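Local structure of putative hydrolase (Bacteroides ovatus, 4HBS) at residues Ile236-Thr241 and Ala247-Ala252; Leu222-Thr227 and Trp260-Ala265; Phe49-Gly54 and Glu106-Leu111. The protein is of unknown function but is probably a hydrolase, built as a five-bladed beta-propeller and grouped with the beta-fructosidase clan. All coordinates share one frame; numbering follows the deposited sequence.

Contact 1 (Ile236-Thr241 and Ala247-Ala252); sequences IYLYTT and AVARTA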
# COMPACT_ATOMS: atom_id res chain seq x y z
N ILE A 236 4.28 -14.85 -10.69
CA ILE A 236 3.90 -13.69 -9.91
C ILE A 236 4.99 -12.69 -10.15
O ILE A 236 6.13 -12.98 -9.82
CB ILE A 236 3.74 -13.99 -8.40
CG1 ILE A 236 2.70 -15.06 -8.16
CG2 ILE A 236 3.37 -12.73 -7.65
CD1 ILE A 236 2.91 -15.79 -6.84
N TYR A 237 4.68 -11.55 -10.76
CA TYR A 237 5.69 -10.53 -11.01
C TYR A 237 5.85 -9.71 -9.75
O TYR A 237 4.86 -9.42 -9.09
CB TYR A 237 5.33 -9.69 -12.24
CG TYR A 237 5.56 -10.49 -13.50
CD1 TYR A 237 4.62 -11.41 -13.94
CD2 TYR A 237 6.80 -10.48 -14.13
CE1 TYR A 237 4.88 -12.25 -15.02
CE2 TYR A 237 7.06 -11.30 -15.22
CZ TYR A 237 6.10 -12.20 -15.65
OH TYR A 237 6.35 -12.99 -16.75
N LEU A 238 7.11 -9.46 -9.35
CA LEU A 238 7.51 -8.76 -8.13
C LEU A 238 8.28 -7.51 -8.52
O LEU A 238 9.31 -7.64 -9.18
CB LEU A 238 8.40 -9.71 -7.29
CG LEU A 238 7.96 -11.16 -7.20
CD1 LEU A 238 9.14 -12.04 -6.96
CD2 LEU A 238 6.93 -11.33 -6.13
N TYR A 239 7.80 -6.31 -8.16
CA TYR A 239 8.46 -5.06 -8.54
C TYR A 239 9.12 -4.38 -7.37
O TYR A 239 8.79 -4.64 -6.21
CB TYR A 239 7.45 -4.07 -9.16
CG TYR A 239 6.66 -4.65 -10.30
CD1 TYR A 239 5.54 -5.43 -10.06
CD2 TYR A 239 7.09 -4.49 -11.61
CE1 TYR A 239 4.86 -6.05 -11.11
CE2 TYR A 239 6.41 -5.10 -12.67
CZ TYR A 239 5.29 -5.87 -12.41
OH TYR A 239 4.60 -6.50 -13.42
N THR A 240 10.00 -3.43 -7.69
CA THR A 240 10.68 -2.59 -6.71
C THR A 240 11.24 -1.39 -7.41
O THR A 240 11.29 -1.36 -8.64
CB THR A 240 11.80 -3.36 -5.95
OG1 THR A 240 12.12 -2.64 -4.73
CG2 THR A 240 13.06 -3.60 -6.80
N THR A 241 11.66 -0.38 -6.62
CA THR A 241 12.33 0.79 -7.13
C THR A 241 13.58 1.02 -6.32
O THR A 241 13.66 0.60 -5.17
CB THR A 241 11.45 2.05 -7.15
OG1 THR A 241 10.82 2.23 -5.88
CG2 THR A 241 10.42 2.02 -8.26
N ALA A 247 12.57 -1.86 -11.22
CA ALA A 247 13.12 -3.17 -11.59
C ALA A 247 12.07 -4.25 -11.31
O ALA A 247 11.19 -4.04 -10.48
CB ALA A 247 14.40 -3.43 -10.81
N VAL A 248 12.17 -5.39 -11.98
CA VAL A 248 11.19 -6.47 -11.82
C VAL A 248 11.88 -7.86 -11.66
O VAL A 248 12.94 -8.12 -12.23
CB VAL A 248 10.19 -6.48 -13.01
CG1 VAL A 248 10.89 -6.78 -14.34
CG2 VAL A 248 9.04 -7.47 -12.78
N ALA A 249 11.23 -8.72 -10.86
CA ALA A 249 11.60 -10.12 -10.63
C ALA A 249 10.33 -10.94 -10.75
O ALA A 249 9.26 -10.35 -10.85
CB ALA A 249 12.22 -10.29 -9.26
N ARG A 250 10.42 -12.28 -10.76
CA ARG A 250 9.20 -13.09 -10.84
C ARG A 250 9.41 -14.48 -10.23
O ARG A 250 10.52 -14.99 -10.22
CB ARG A 250 8.68 -13.21 -12.30
CG ARG A 250 9.34 -14.29 -13.16
CD ARG A 250 8.94 -14.18 -14.61
NE ARG A 250 9.73 -15.07 -15.48
CZ ARG A 250 9.68 -15.08 -16.81
NH1 ARG A 250 8.88 -14.25 -17.47
NH2 ARG A 250 10.45 -15.92 -17.50
N THR A 251 8.31 -15.08 -9.78
CA THR A 251 8.30 -16.42 -9.18
C THR A 251 8.15 -17.46 -10.27
O THR A 251 7.52 -17.19 -11.29
CB THR A 251 7.16 -16.50 -8.17
OG1 THR A 251 5.91 -16.42 -8.86
CG2 THR A 251 7.24 -15.41 -7.11
N ALA A 252 8.71 -18.65 -10.07
CA ALA A 252 8.63 -19.72 -11.07
C ALA A 252 7.19 -20.22 -11.26
O ALA A 252 6.77 -20.45 -12.40
CB ALA A 252 9.52 -20.88 -10.66
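Leu238 and Ala249 form an antiparallel hydrogen-bonded pair, with Leu238 N to Ala249 O and Ala249 N to Leu238 O both 2.8 Å. Thr240 and Ala247 repeat the pattern two residues further on, Thr240 N reaching Ala247 O at 3.1 Å. Toward Ile236 a hydroxyl takes over half of the exchange: Thr251 N still donates to Ile236 O, but Ile236 N turns to Thr251 OG1, 2.9 Å away. The torsion of Thr251 (chi1 67°) sets OG1 between its own backbone N and carbonyl carbon, facing the neighbouring strand, and the same oxygen is also bonded to Thr253 O.

This ladder is a beta-hairpin, two neighbouring strands of the antiparallel sheet that makes one blade of the propeller.

Polar and aromatic contacts join the non-hydrogen-bonded pair Tyr237 and Arg250. Their side chains run alongside each other, pointing the same way. Arg250 CB lies over one face of the phenol, 4.1 Å from the Tyr237 ring centroid, in a CH-pi contact. Farther out, Arg250 NH1 donates to Tyr237 OH at 2.9 Å, with guanidinium and ring planes 77° apart. Asp233 also binds that hydroxyl, while Glu261 and Trp273 hold the guanidinium by salt bridge and cation-pi contact.

Apolar contacts occupy both faces. Beside Tyr237, Val248 CG2 reaches the edge of that ring and comes within 3.5 Å of Tyr239 CE2; the Tyr239 hydroxyl itself bonds to Pro328 O. On the Leu238 face, Leu238 CD1 touches Thr251 CG2 at 3.9 Å and also lies near Ala249 CB.

Contact 2 (Leu222-Thr227 and Trp260-Ala265); sequences LGYGDT and WEYYVA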
# COMPACT_ATOMS: atom_id res chain seq x y z
N LEU A 222 17.04 -4.58 -2.11
CA LEU A 222 15.94 -4.17 -2.96
C LEU A 222 14.65 -4.86 -2.49
O LEU A 222 14.69 -6.01 -2.06
CB LEU A 222 16.24 -4.53 -4.44
CG LEU A 222 17.56 -3.97 -5.03
CD1 LEU A 222 18.01 -4.80 -6.21
CD2 LEU A 222 17.41 -2.52 -5.43
N GLY A 223 13.54 -4.14 -2.55
CA GLY A 223 12.25 -4.66 -2.09
C GLY A 223 11.41 -5.33 -3.15
O GLY A 223 10.26 -4.93 -3.33
N TYR A 224 11.96 -6.34 -3.88
CA TYR A 224 11.19 -7.06 -4.90
C TYR A 224 9.98 -7.68 -4.25
O TYR A 224 10.13 -8.41 -3.27
CB TYR A 224 12.01 -8.15 -5.60
CG TYR A 224 13.05 -7.62 -6.55
CD1 TYR A 224 12.70 -7.12 -7.80
CD2 TYR A 224 14.41 -7.69 -6.25
CE1 TYR A 224 13.66 -6.69 -8.71
CE2 TYR A 224 15.38 -7.26 -7.14
CZ TYR A 224 15.00 -6.75 -8.38
OH TYR A 224 15.94 -6.33 -9.29
N GLY A 225 8.79 -7.32 -4.72
CA GLY A 225 7.53 -7.81 -4.18
C GLY A 225 6.75 -6.82 -3.35
O GLY A 225 5.66 -7.17 -2.87
N ASP A 226 7.26 -5.56 -3.17
CA ASP A 226 6.52 -4.51 -2.43
C ASP A 226 5.14 -4.33 -3.09
O ASP A 226 4.15 -4.07 -2.40
CB ASP A 226 7.30 -3.19 -2.40
CG ASP A 226 8.49 -3.17 -1.46
OD1 ASP A 226 8.50 -3.93 -0.48
OD2 ASP A 226 9.42 -2.36 -1.71
N THR A 227 5.10 -4.47 -4.44
CA THR A 227 3.90 -4.55 -5.26
C THR A 227 4.07 -5.84 -6.07
O THR A 227 5.20 -6.34 -6.22
CB THR A 227 3.67 -3.31 -6.12
OG1 THR A 227 4.61 -3.30 -7.19
CG2 THR A 227 3.72 -2.04 -5.32
N TRP A 260 12.99 -17.51 -7.37
CA TRP A 260 12.87 -16.19 -7.97
C TRP A 260 13.91 -16.03 -9.05
O TRP A 260 15.01 -16.57 -8.94
CB TRP A 260 13.07 -15.09 -6.91
CG TRP A 260 11.90 -14.87 -6.00
CD1 TRP A 260 10.88 -15.74 -5.74
CD2 TRP A 260 11.68 -13.74 -5.16
NE1 TRP A 260 10.01 -15.19 -4.83
CE2 TRP A 260 10.48 -13.96 -4.46
CE3 TRP A 260 12.39 -12.54 -4.94
CZ2 TRP A 260 9.95 -13.01 -3.58
CZ3 TRP A 260 11.86 -11.62 -4.06
CH2 TRP A 260 10.68 -11.87 -3.36
N GLU A 261 13.56 -15.29 -10.11
CA GLU A 261 14.48 -14.93 -11.18
C GLU A 261 14.26 -13.46 -11.46
O GLU A 261 13.14 -12.97 -11.38
CB GLU A 261 14.37 -15.82 -12.42
CG GLU A 261 12.97 -16.02 -12.95
CD GLU A 261 12.94 -16.80 -14.26
OE1 GLU A 261 13.97 -17.41 -14.62
OE2 GLU A 261 11.88 -16.78 -14.92
N TYR A 262 15.36 -12.75 -11.71
CA TYR A 262 15.40 -11.30 -11.83
C TYR A 262 15.66 -10.86 -13.25
O TYR A 262 16.58 -11.37 -13.89
CB TYR A 262 16.51 -10.77 -10.89
CG TYR A 262 16.38 -11.31 -9.48
CD1 TYR A 262 16.93 -12.54 -9.13
CD2 TYR A 262 15.64 -10.63 -8.52
CE1 TYR A 262 16.74 -13.08 -7.86
CE2 TYR A 262 15.46 -11.15 -7.24
CZ TYR A 262 16.03 -12.37 -6.91
OH TYR A 262 15.87 -12.92 -5.66
N TYR A 263 14.87 -9.89 -13.75
CA TYR A 263 15.05 -9.32 -15.08
C TYR A 263 16.12 -8.25 -14.92
O TYR A 263 15.89 -7.23 -14.26
CB TYR A 263 13.71 -8.75 -15.59
CG TYR A 263 13.59 -8.54 -17.09
CD1 TYR A 263 13.82 -9.58 -17.98
CD2 TYR A 263 13.05 -7.36 -17.59
CE1 TYR A 263 13.59 -9.43 -19.35
CE2 TYR A 263 12.85 -7.18 -18.96
CZ TYR A 263 13.10 -8.22 -19.84
OH TYR A 263 12.91 -8.06 -21.19
N VAL A 264 17.34 -8.56 -15.39
CA VAL A 264 18.50 -7.70 -15.24
C VAL A 264 19.13 -7.49 -16.61
O VAL A 264 19.13 -8.39 -17.45
CB VAL A 264 19.50 -8.26 -14.17
CG1 VAL A 264 19.89 -9.69 -14.46
CG2 VAL A 264 20.74 -7.38 -14.03
N ALA A 265 19.66 -6.27 -16.84
CA ALA A 265 20.21 -5.81 -18.11
C ALA A 265 21.72 -5.94 -18.18
O ALA A 265 22.43 -5.44 -17.31
CB ALA A 265 19.83 -4.36 -18.33
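The turn that leads into the first strand of a propeller blade presses Tyr224 against Trp260 and Tyr262, on strand 260-265 of the same blade. It is a type II beta turn from Gly223 to Asp226, closed by Asp226 N to Gly223 O at 3.1 Å, and Gly225 occupies its third position with a positive phi of 106°. Tyr224, at the second position, projects from the turn toward the sheet.

Its ring meets Tyr262 in an edge-to-face (T-shaped) pair. The centroids of the Tyr224 and Tyr262 rings are 5.2 Å apart and their planes stand at 60°, with the edge of Tyr262 directed at the face of Tyr224. The touching edge is the CD2-CE2 side of Tyr262; CD2 sits 3.7 Å from Tyr224 CE2, displaced toward the rim of the Tyr224 ring instead of over its middle. The CG of Tyr224 lies anti to the carbonyl carbon (chi1 -72°), which carries the ring away from its own carbonyl and across to this edge.

Trp260 meets the root of the same residue with its six-membered ring. Trp260 CZ3 is 3.8 Å from Tyr224 CB, and Trp260 CH2 lies 3.5 Å from Tyr224 O, an oblique approach. On the neighbouring strand 245-251, Ala247 and Ala249 also touch Tyr224, and Ala283 of helix 280-285 packs against it. An alanine at Tyr224 would remove the ring, and the edge of Tyr262 would probably lose the face it meets, opening a gap above the two small alanines.

Polar ends are served elsewhere, Tyr262 OH by His220 and Trp260 NE1 by Leu256 O; turn and strand share no hydrogen bond or salt bridge here, so that shape and aromatic fit hold them together.

Contact 3 (Phe49-Gly54 and Glu106-Leu111); sequences FTRSLG and EKDENL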
# COMPACT_ATOMS: atom_id res chain seq x y z
N PHE A 49 -12.48 5.23 7.33
CA PHE A 49 -11.20 5.38 8.00
C PHE A 49 -11.10 6.72 8.80
O PHE A 49 -10.00 7.19 9.08
CB PHE A 49 -10.06 5.23 6.99
CG PHE A 49 -10.03 3.81 6.45
CD1 PHE A 49 -10.88 3.42 5.42
CD2 PHE A 49 -9.17 2.86 6.98
CE1 PHE A 49 -10.86 2.12 4.92
CE2 PHE A 49 -9.16 1.56 6.50
CZ PHE A 49 -10.00 1.19 5.46
N THR A 50 -12.27 7.29 9.21
CA THR A 50 -12.39 8.42 10.14
C THR A 50 -12.97 7.76 11.36
O THR A 50 -14.20 7.71 11.48
CB THR A 50 -13.24 9.55 9.59
OG1 THR A 50 -12.78 9.90 8.31
CG2 THR A 50 -13.18 10.77 10.44
N ARG A 51 -12.11 7.15 12.20
CA ARG A 51 -12.53 6.37 13.36
C ARG A 51 -12.13 7.04 14.67
O ARG A 51 -11.23 7.88 14.67
CB ARG A 51 -11.93 4.96 13.29
CG ARG A 51 -12.11 4.30 11.91
CD ARG A 51 -11.75 2.83 11.84
NE ARG A 51 -12.64 2.00 12.65
CZ ARG A 51 -12.43 1.64 13.92
NH1 ARG A 51 -11.33 2.02 14.55
NH2 ARG A 51 -13.33 0.91 14.55
N SER A 52 -12.80 6.68 15.77
CA SER A 52 -12.56 7.26 17.09
C SER A 52 -11.97 6.31 18.13
O SER A 52 -11.36 6.79 19.09
CB SER A 52 -13.87 7.82 17.65
OG SER A 52 -14.28 8.89 16.82
N LEU A 53 -12.21 4.98 18.00
CA LEU A 53 -11.72 3.99 18.96
C LEU A 53 -10.99 2.91 18.21
O LEU A 53 -11.55 2.36 17.25
CB LEU A 53 -12.91 3.37 19.75
CG LEU A 53 -12.94 3.57 21.27
CD1 LEU A 53 -13.90 2.59 21.90
CD2 LEU A 53 -11.55 3.45 21.89
N GLY A 54 -9.79 2.57 18.65
CA GLY A 54 -8.99 1.55 17.97
C GLY A 54 -8.21 2.19 16.85
O GLY A 54 -7.73 3.32 17.02
N GLU A 106 -19.65 -2.62 3.97
CA GLU A 106 -19.11 -1.25 3.92
C GLU A 106 -19.63 -0.31 5.06
O GLU A 106 -19.74 0.91 4.88
CB GLU A 106 -19.33 -0.62 2.54
CG GLU A 106 -18.48 -1.27 1.48
CD GLU A 106 -18.60 -0.61 0.12
OE1 GLU A 106 -19.69 -0.06 -0.18
OE2 GLU A 106 -17.62 -0.67 -0.65
N LYS A 107 -19.86 -0.89 6.26
CA LYS A 107 -20.19 -0.17 7.49
C LYS A 107 -18.96 -0.38 8.43
O LYS A 107 -18.14 -1.25 8.14
CB LYS A 107 -21.52 -0.69 8.09
CG LYS A 107 -22.74 -0.68 7.14
CD LYS A 107 -23.15 0.72 6.62
CE LYS A 107 -23.25 0.82 5.10
NZ LYS A 107 -23.33 2.23 4.62
N ASP A 108 -18.79 0.40 9.52
CA ASP A 108 -17.62 0.22 10.40
C ASP A 108 -17.59 -1.16 11.02
O ASP A 108 -16.50 -1.71 11.21
CB ASP A 108 -17.54 1.26 11.51
CG ASP A 108 -16.13 1.37 12.07
OD1 ASP A 108 -15.28 2.08 11.44
OD2 ASP A 108 -15.83 0.68 13.08
N GLU A 109 -18.77 -1.72 11.33
CA GLU A 109 -18.91 -3.08 11.85
C GLU A 109 -18.21 -4.11 10.96
O GLU A 109 -17.85 -5.18 11.45
CB GLU A 109 -20.41 -3.47 12.03
CG GLU A 109 -21.29 -3.30 10.80
CD GLU A 109 -22.77 -3.63 10.96
OE1 GLU A 109 -23.20 -3.97 12.08
OE2 GLU A 109 -23.50 -3.52 9.95
N ASN A 110 -18.02 -3.81 9.65
CA ASN A 110 -17.39 -4.72 8.70
C ASN A 110 -15.86 -4.64 8.73
O ASN A 110 -15.23 -5.55 8.21
CB ASN A 110 -17.90 -4.47 7.30
CG ASN A 110 -19.39 -4.71 7.19
OD1 ASN A 110 -20.20 -3.78 7.20
ND2 ASN A 110 -19.78 -5.97 7.14
N LEU A 111 -15.26 -3.60 9.32
CA LEU A 111 -13.80 -3.51 9.44
C LEU A 111 -13.40 -4.32 10.67
O LEU A 111 -13.51 -3.81 11.79
CB LEU A 111 -13.36 -2.03 9.58
CG LEU A 111 -13.81 -1.06 8.48
CD1 LEU A 111 -13.11 0.28 8.63
CD2 LEU A 111 -13.55 -1.62 7.08
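The two backbones keep their distance, Arg51 CA and Asp108 CA being 8.5 Å apart as the nearest such pair between a loop that follows the helix 43-48 and a short 3-10 turn. The long Arg51 side chain spans most of the interval and meets the short Asp108.

Arg51 grips Asp108 side-on in a two-pronged salt bridge. Its NE donates to Asp108 OD1 at 2.9 Å and its NH2 to Asp108 OD2, also at 2.9 Å, so each carboxylate oxygen has its own nitrogen and each accepts on its syn lone pair. Guanidinium and carboxylate planes are only 19° apart. NH2 bonds nearly in the guanidinium plane, whereas OD1 is tilted somewhat out of it at NE. The arginine chain bends at chi3 (66°), turning its NE-NH2 edge to the acid.

The remaining terminal nitrogen points back to its own loop. Arg51 NH1 donates to Leu53 O at 2.7 Å and is bonded to Trp55 O as well, which fixes the rotation of the guanidinium from the far side. Leu111 CD1 also lies 4.3 Å from Arg51 CD, and the Leu111 side chain touches Met100 of strand 98-102.

The 3-10 turn is held within itself by Asn110 N to Lys107 O at 3.0 Å and by Asn110 OD1, which accepts from Lys107 N. It belongs to the loop joining strand 98-102 to 111-113, an edge strand of a four-stranded blade; the Arg51 loop brings the chain into that blade from the preceding sheet.

With all three guanidinium nitrogens engaged, Arg51 is a well-oriented cation, but Asp108 is exposed, so water probably screens the ion pair, while the two bonds between nearly coplanar groups still set the orientation of the guanidinium.

Contacts 1 and 2 belong to one blade and share its sheet. Their centres lie 4 Å apart, and strands 245-251 and 260-265 are joined by Val248 O to Tyr263 N (3.0 Å, a probable hydrogen bond) and by the salt bridge of Arg250 NE to Glu261 OE2 at 2.8 Å. Tyr224 of the turn also rests on Thr240, Ala247 and Ala249 of the hairpin, so the turn touches all three strands. Contact 3 belongs to another blade across the chain's centre, its centre 34 Å from that of contact 1 and its nearest atoms about 17 Å from contact 2. No active site is identified here; a glycerol bonded to Glu106 near contact 3 probably comes from crystallisation.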